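Sphingomyelinase C (Streptomyces griseocarneus, PDB 7CNE) belongs to the endonuclease/exonuclease/phosphatase family and adopts the four-layered alpha/beta sandwich of DNase I-like proteins. Local coordinates at residues D166-R169 with Q170-I174; N182-A185 with D186-V189; D175-L178 with D179-I183. One frame throughout, in Å; residues are numbered along the deposited sequence.

Interaction 1. Residues D166-R169 with Q170-I174; sequences DRSR and QFRQI
Two successive turns of helix 162-180, the connecting helix of a beta-alpha-beta unit, meet here through Asp166, Arg167, Ser168 and Arg169 on one side and Gln170 to Gln173 on the other. Four consecutive i to i+4 bonds tie the turns, from Gln170 N to Asp166 O (2.8 Å) through to Gln173 N to Arg169 O (2.8 Å). The straightest runs from Phe171 N to Arg167 O (2.9 Å, 167° at the hydrogen). The same carbonyl oxygen also lies over one face of the Phe171 ring, displaced toward its rim, with CD2 3.1 Å from Arg167 O. Phe171 CG stands beside its own backbone N (chi1 -59°), which turns the ring back along the helix, and CE2 reaches CB of Arg167 at 4.0 Å. One residue further on, Ser168 OG lies over a face of the Arg172 guanidinium, 3.9 Å from NE; both side chains are held by Asp210, Ser168 through a hydrogen bond and Arg172 through a salt bridge. Gln170 sends its extended chain back past Asp166 O, 3.2 Å from CG, and its amide is gripped at both ends by the backbone of Gln152 and Asp120. The helix is thus fastened on several sides: Phe171 packs on Met207 of helix 203-211, Arg167 pairs with Glu203 of that helix, and Gln173 binds the backbone of Asn119, just past strand 110-117.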
loop_
_atom_site.group_PDB
_atom_site.type_symbol
_atom_site.label_atom_id
_atom_site.label_comp_id
_atom_site.label_asym_id
_atom_site.label_seq_id
_atom_site.Cartn_x
_atom_site.Cartn_y
_atom_site.Cartn_z
ATOM N N ASP A 166 16.687 1.933 6.344
ATOM C CA ASP A 166 15.643 2.940 6.459
ATOM C C ASP A 166 14.257 2.312 6.564
ATOM O O ASP A 166 13.406 2.844 7.283
ATOM C CB ASP A 166 15.726 3.924 5.294
ATOM C CG ASP A 166 16.845 4.928 5.484
ATOM O OD1 ASP A 166 17.345 5.031 6.624
ATOM O OD2 ASP A 166 17.227 5.603 4.516
ATOM N N ARG A 167 14.007 1.181 5.888
ATOM C CA ARG A 167 12.754 0.467 6.136
ATOM C C ARG A 167 12.612 0.130 7.613
ATOM O O ARG A 167 11.529 0.277 8.193
ATOM C CB ARG A 167 12.674 -0.820 5.302
ATOM C CG ARG A 167 12.324 -0.616 3.832
ATOM C CD ARG A 167 11.914 -1.912 3.148
ATOM N NE ARG A 167 13.022 -2.843 2.937
ATOM C CZ ARG A 167 13.842 -2.824 1.889
ATOM N NH1 ARG A 167 13.711 -1.895 0.939
ATOM N NH2 ARG A 167 14.798 -3.742 1.792
ATOM N N SER A 168 13.693 -0.347 8.236
ATOM C CA SER A 168 13.632 -0.673 9.656
ATOM C C SER A 168 13.204 0.541 10.469
ATOM O O SER A 168 12.312 0.449 11.318
ATOM C CB SER A 168 14.990 -1.197 10.133
ATOM O OG SER A 168 14.999 -1.411 11.532
ATOM N N ARG A 169 13.818 1.699 10.202
ATOM C CA ARG A 169 13.434 2.916 10.913
ATOM C C ARG A 169 11.994 3.318 10.594
ATOM O O ARG A 169 11.277 3.827 11.467
ATOM C CB ARG A 169 14.403 4.053 10.573
ATOM C CG ARG A 169 15.801 3.879 11.209
ATOM C CD ARG A 169 16.928 4.459 10.340
ATOM N NE ARG A 169 18.230 4.355 11.016
ATOM C CZ ARG A 169 18.957 3.237 11.077
ATOM N NH1 ARG A 169 18.525 2.118 10.495
ATOM N NH2 ARG A 169 20.127 3.233 11.711
ATOM N N GLN A 170 11.549 3.106 9.352
ATOM C CA GLN A 170 10.163 3.441 9.012
ATOM C C GLN A 170 9.177 2.583 9.797
ATOM O O GLN A 170 8.179 3.092 10.323
ATOM C CB GLN A 170 9.931 3.286 7.506
ATOM C CG GLN A 170 10.692 4.340 6.662
ATOM C CD GLN A 170 10.494 4.161 5.163
ATOM O OE1 GLN A 170 9.926 3.158 4.713
ATOM N NE2 GLN A 170 10.956 5.140 4.379
ATOM N N PHE A 171 9.442 1.277 9.891
ATOM C CA PHE A 171 8.562 0.411 10.673
ATOM C C PHE A 171 8.575 0.807 12.147
ATOM O O PHE A 171 7.531 0.795 12.812
ATOM C CB PHE A 171 8.973 -1.060 10.519
ATOM C CG PHE A 171 8.942 -1.571 9.097
ATOM C CD1 PHE A 171 7.892 -1.246 8.243
ATOM C CD2 PHE A 171 9.967 -2.400 8.623
ATOM C CE1 PHE A 171 7.858 -1.736 6.917
ATOM C CE2 PHE A 171 9.946 -2.893 7.308
ATOM C CZ PHE A 171 8.885 -2.550 6.451
ATOM N N ARG A 172 9.750 1.170 12.681
ATOM C CA ARG A 172 9.793 1.588 14.087
ATOM C C ARG A 172 9.132 2.949 14.294
ATOM O O ARG A 172 8.558 3.201 15.362
ATOM C CB ARG A 172 11.236 1.596 14.602
ATOM C CG ARG A 172 11.804 0.185 14.759
ATOM C CD ARG A 172 13.123 0.149 15.534
ATOM N NE ARG A 172 13.847 -1.086 15.259
ATOM C CZ ARG A 172 15.108 -1.323 15.602
ATOM N NH1 ARG A 172 15.825 -0.398 16.244
ATOM N NH2 ARG A 172 15.653 -2.494 15.287
ATOM N N GLN A 173 9.180 3.829 13.293
ATOM C CA GLN A 173 8.459 5.093 13.409
ATOM C C GLN A 173 6.955 4.858 13.494
ATOM O O GLN A 173 6.253 5.529 14.263
ATOM C CB GLN A 173 8.791 6.012 12.228
ATOM C CG GLN A 173 8.140 7.407 12.371
ATOM C CD GLN A 173 8.301 8.305 11.141
ATOM O OE1 GLN A 173 9.084 8.017 10.235
ATOM N NE2 GLN A 173 7.561 9.406 11.119
ATOM N N ILE A 174 6.445 3.914 12.698
ATOM C CA ILE A 174 5.033 3.546 12.757
ATOM C C ILE A 174 4.708 2.964 14.126
ATOM O O ILE A 174 3.715 3.337 14.764
ATOM C CB ILE A 174 4.698 2.557 11.624
ATOM C CG1 ILE A 174 4.712 3.268 10.269
ATOM C CG2 ILE A 174 3.340 1.842 11.876
ATOM C CD1 ILE A 174 4.792 2.322 9.101
#

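Interaction 2. Residues N182-A185 with D186-V189; sequences NIPA and DEQV
Hydrogen bonding between Pro184 and Glu187 closes a type I beta turn in the loop leading to strand 188-192. Glu187 N donates to Pro184 O at 3.0 Å, a fairly straight bond at the hydrogen (161°), although the donor stands above the carbonyl plane. Contacts of carboxylates with carbon make a second group. The extended Glu187 side chain crosses that of Pro184, its OE2 3.5 Å from Pro184 CD and its carboxylate carbon CD 3.7 Å from Pro184 CG. Asp186 CG is placed between its backbone N and carbonyl carbon (chi1 74°), and this brings OD1 to 3.2 Å from Pro184 CB. Apolar packing is the third kind: Ile183 and Val189 reach toward each other tip to tip, Val189 CG2 meeting Ile183 CG2 at 3.7 Å and Ile183 CD1 at 3.8 Å. This pair also packs on Leu178 of the preceding helix and on His145 of strand 142-150. Two carboxylates thus border the proline ring, and that of Glu187 has a polar partner in His145 NE2; if the imidazole is protonated, the pairing would probably gain charge, so that polar contacts at the turn sit beside the apolar Ile183-Val189 pair.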
loop_
_atom_site.group_PDB
_atom_site.type_symbol
_atom_site.label_atom_id
_atom_site.label_comp_id
_atom_site.label_asym_id
_atom_site.label_seq_id
_atom_site.Cartn_x
_atom_site.Cartn_y
_atom_site.Cartn_z
ATOM N N ASN A 182 -1.710 5.211 22.459
ATOM C CA ASN A 182 -2.262 4.430 23.572
ATOM C C ASN A 182 -3.580 3.761 23.182
ATOM O O ASN A 182 -4.611 3.913 23.844
ATOM C CB ASN A 182 -2.438 5.309 24.817
ATOM C CG ASN A 182 -1.111 5.776 25.392
ATOM O OD1 ASN A 182 -0.160 4.997 25.531
ATOM N ND2 ASN A 182 -1.037 7.056 25.721
ATOM N N ILE A 183 -3.539 3.010 22.089
ATOM C CA ILE A 183 -4.749 2.360 21.573
ATOM C C ILE A 183 -5.164 1.238 22.520
ATOM O O ILE A 183 -4.328 0.388 22.869
ATOM C CB ILE A 183 -4.496 1.822 20.162
ATOM C CG1 ILE A 183 -4.120 2.971 19.222
ATOM C CG2 ILE A 183 -5.729 1.040 19.643
ATOM C CD1 ILE A 183 -3.590 2.505 17.872
ATOM N N PRO A 184 -6.430 1.171 22.934
ATOM C CA PRO A 184 -6.873 0.060 23.793
ATOM C C PRO A 184 -6.586 -1.300 23.163
ATOM O O PRO A 184 -6.776 -1.505 21.962
ATOM C CB PRO A 184 -8.382 0.301 23.938
ATOM C CG PRO A 184 -8.603 1.731 23.588
ATOM C CD PRO A 184 -7.523 2.102 22.603
ATOM N N ALA A 185 -6.141 -2.244 23.999
ATOM C CA ALA A 185 -5.752 -3.559 23.493
ATOM C C ALA A 185 -6.927 -4.303 22.873
ATOM O O ALA A 185 -6.729 -5.166 22.011
ATOM C CB ALA A 185 -5.133 -4.391 24.615
ATOM N N ASP A 186 -8.152 -3.985 23.282
ATOM C CA ASP A 186 -9.323 -4.653 22.733
ATOM C C ASP A 186 -9.726 -4.114 21.364
ATOM O O ASP A 186 -10.712 -4.595 20.798
ATOM C CB ASP A 186 -10.497 -4.527 23.706
ATOM C CG ASP A 186 -11.083 -3.135 23.718
ATOM O OD1 ASP A 186 -10.392 -2.203 24.162
ATOM O OD2 ASP A 186 -12.226 -2.959 23.248
ATOM N N GLU A 187 -8.995 -3.139 20.817
ATOM C CA GLU A 187 -9.262 -2.597 19.491
ATOM C C GLU A 187 -8.188 -3.056 18.510
ATOM O O GLU A 187 -6.995 -3.051 18.838
ATOM C CB GLU A 187 -9.329 -1.064 19.547
ATOM C CG GLU A 187 -10.506 -0.588 20.389
ATOM C CD GLU A 187 -10.603 0.922 20.524
ATOM O OE1 GLU A 187 -11.549 1.359 21.206
ATOM O OE2 GLU A 187 -9.757 1.667 19.962
ATOM N N GLN A 188 -8.620 -3.464 17.314
ATOM C CA GLN A 188 -7.703 -3.981 16.299
ATOM C C GLN A 188 -6.842 -2.874 15.707
ATOM O O GLN A 188 -7.308 -1.756 15.474
ATOM C CB GLN A 188 -8.458 -4.632 15.143
ATOM C CG GLN A 188 -9.197 -5.881 15.435
ATOM C CD GLN A 188 -10.066 -6.253 14.257
ATOM O OE1 GLN A 188 -9.571 -6.704 13.222
ATOM N NE2 GLN A 188 -11.359 -6.014 14.388
ATOM N N VAL A 189 -5.593 -3.216 15.405
ATOM C CA VAL A 189 -4.650 -2.311 14.758
ATOM C C VAL A 189 -3.957 -3.096 13.653
ATOM O O VAL A 189 -3.223 -4.045 13.936
ATOM C CB VAL A 189 -3.612 -1.736 15.726
ATOM C CG1 VAL A 189 -2.782 -0.670 14.990
ATOM C CG2 VAL A 189 -4.291 -1.173 16.982
#

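Interaction 3. Residues D175-L178 with D179-I183; sequences DAFL and DAKNI
Asp175 O and Ala176 O accept regular i to i+4 bonds from Asp179 N and Ala180 N (2.9 and 3.1 Å), but at Lys181 N the pattern frays into a longer bond to Phe177 O (3.3 Å, 137° at the hydrogen) and a weak one to Leu178 O. Asn182 then leaves helical geometry with positive phi (49°). A water bridges the last turn and the outgoing chain, donating to Leu178 O at 2.7 Å and accepting from Ile183 N at 2.9 Å. Among the side chains, Phe177 and Lys181 cross obliquely. With Phe177 CG anti to the backbone N (chi1 173°), the ring swings along the helix until its far atom CZ lies 3.6 Å from Lys181 CE. Lys181, bent at chi2, brings only CE against the ring and carries NZ on to a salt bridge with Glu114. The ring is also met edge-to-face by Tyr134 and Phe132. On the sheet-facing side Leu178 CD2 touches Ile183 CD1 at 3.9 Å, and Leu178 rests on Val147 of strand 142-150. Asp175 turns its carboxylate to Arg252, a salt bridge beyond the helix. With Asn182 N bonded to Asp179 O and Leu178 packed on Ile183, the ending resembles a Schellman-type C-cap in which the water stands where the direct bond would be, as the crossover helix of a beta-alpha-beta unit turns back toward strand 188-192.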
loop_
_atom_site.group_PDB
_atom_site.type_symbol
_atom_site.label_atom_id
_atom_site.label_comp_id
_atom_site.label_asym_id
_atom_site.label_seq_id
_atom_site.Cartn_x
_atom_site.Cartn_y
_atom_site.Cartn_z
ATOM N N ASP A 175 5.552 2.043 14.598
ATOM C CA ASP A 175 5.377 1.461 15.927
ATOM C C ASP A 175 5.340 2.538 17.007
ATOM O O ASP A 175 4.482 2.513 17.902
ATOM C CB ASP A 175 6.501 0.452 16.196
ATOM C CG ASP A 175 6.514 -0.053 17.636
ATOM O OD1 ASP A 175 5.490 -0.602 18.104
ATOM O OD2 ASP A 175 7.561 0.115 18.297
ATOM N N ALA A 176 6.260 3.503 16.938
ATOM C CA ALA A 176 6.295 4.541 17.963
ATOM C C ALA A 176 5.058 5.426 17.882
ATOM O O ALA A 176 4.485 5.809 18.912
ATOM C CB ALA A 176 7.579 5.363 17.829
ATOM N N PHE A 177 4.618 5.739 16.661
ATOM C CA PHE A 177 3.384 6.500 16.475
ATOM C C PHE A 177 2.192 5.777 17.103
ATOM O O PHE A 177 1.382 6.384 17.816
ATOM C CB PHE A 177 3.159 6.744 14.974
ATOM C CG PHE A 177 1.829 7.388 14.648
ATOM C CD1 PHE A 177 1.721 8.762 14.547
ATOM C CD2 PHE A 177 0.697 6.612 14.435
ATOM C CE1 PHE A 177 0.502 9.365 14.254
ATOM C CE2 PHE A 177 -0.537 7.204 14.144
ATOM C CZ PHE A 177 -0.633 8.579 14.048
ATOM N N LEU A 178 2.065 4.473 16.844
ATOM C CA LEU A 178 0.904 3.748 17.348
ATOM C C LEU A 178 0.950 3.622 18.866
ATOM O O LEU A 178 -0.086 3.702 19.534
ATOM C CB LEU A 178 0.831 2.371 16.693
ATOM C CG LEU A 178 0.473 2.451 15.207
ATOM C CD1 LEU A 178 0.682 1.094 14.559
ATOM C CD2 LEU A 178 -0.979 2.925 15.013
ATOM N N ASP A 179 2.144 3.422 19.423
ATOM C CA ASP A 179 2.288 3.311 20.872
ATOM C C ASP A 179 1.857 4.598 21.573
ATOM O O ASP A 179 1.134 4.560 22.581
ATOM C CB ASP A 179 3.739 2.954 21.203
ATOM C CG ASP A 179 3.939 2.655 22.671
ATOM O OD1 ASP A 179 4.616 3.453 23.347
ATOM O OD2 ASP A 179 3.375 1.648 23.155
ATOM N N ALA A 180 2.275 5.747 21.036
ATOM C CA ALA A 180 1.931 7.043 21.606
ATOM C C ALA A 180 0.438 7.333 21.543
ATOM O O ALA A 180 -0.053 8.150 22.328
ATOM C CB ALA A 180 2.712 8.149 20.891
ATOM N N LYS A 181 -0.296 6.683 20.635
ATOM C CA LYS A 181 -1.747 6.815 20.602
ATOM C C LYS A 181 -2.427 6.088 21.758
ATOM O O LYS A 181 -3.619 6.317 21.993
ATOM C CB LYS A 181 -2.293 6.274 19.271
ATOM C CG LYS A 181 -2.072 7.184 18.055
ATOM C CD LYS A 181 -2.927 8.445 18.134
ATOM C CE LYS A 181 -2.642 9.395 16.965
ATOM N NZ LYS A 181 -3.500 10.624 17.053
ATOM N N ASN A 182 -1.710 5.211 22.459
ATOM C CA ASN A 182 -2.262 4.430 23.572
ATOM C C ASN A 182 -3.580 3.761 23.182
ATOM O O ASN A 182 -4.611 3.913 23.844
ATOM C CB ASN A 182 -2.438 5.309 24.817
ATOM C CG ASN A 182 -1.111 5.776 25.392
ATOM O OD1 ASN A 182 -0.160 4.997 25.531
ATOM N ND2 ASN A 182 -1.037 7.056 25.721
ATOM N N ILE A 183 -3.539 3.010 22.089
ATOM C CA ILE A 183 -4.749 2.360 21.573
ATOM C C ILE A 183 -5.164 1.238 22.520
ATOM O O ILE A 183 -4.328 0.388 22.869
ATOM C CB ILE A 183 -4.496 1.822 20.162
ATOM C CG1 ILE A 183 -4.120 2.971 19.222
ATOM C CG2 ILE A 183 -5.729 1.040 19.643
ATOM C CD1 ILE A 183 -3.590 2.505 17.872
HETATM O O HOH W 1 -0.927 1.978 21.439
#

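In the fold
Read in chain order, the three contacts follow one beta-alpha-beta crossover from helix to strand. Interactions 1 and 3 share helix 162-180, their centres about 13 Å apart, whereas interaction 2 lies in the loop and at the start of strand 188-192. Interaction 1 is partly buried and has regular helical bonds with polar side chains tied to neighbouring elements; interactions 2 and 3 are surface contacts. In interaction 3 the helical bonding weakens and a water intervenes, while interaction 2 has a single turn bond, with carboxylate and apolar contacts around it. These last two share Ile183 and touch directly, Val189 CG1 lying 3.9 Å from Leu178 CD1, which joins helix end and strand start through apolar packing.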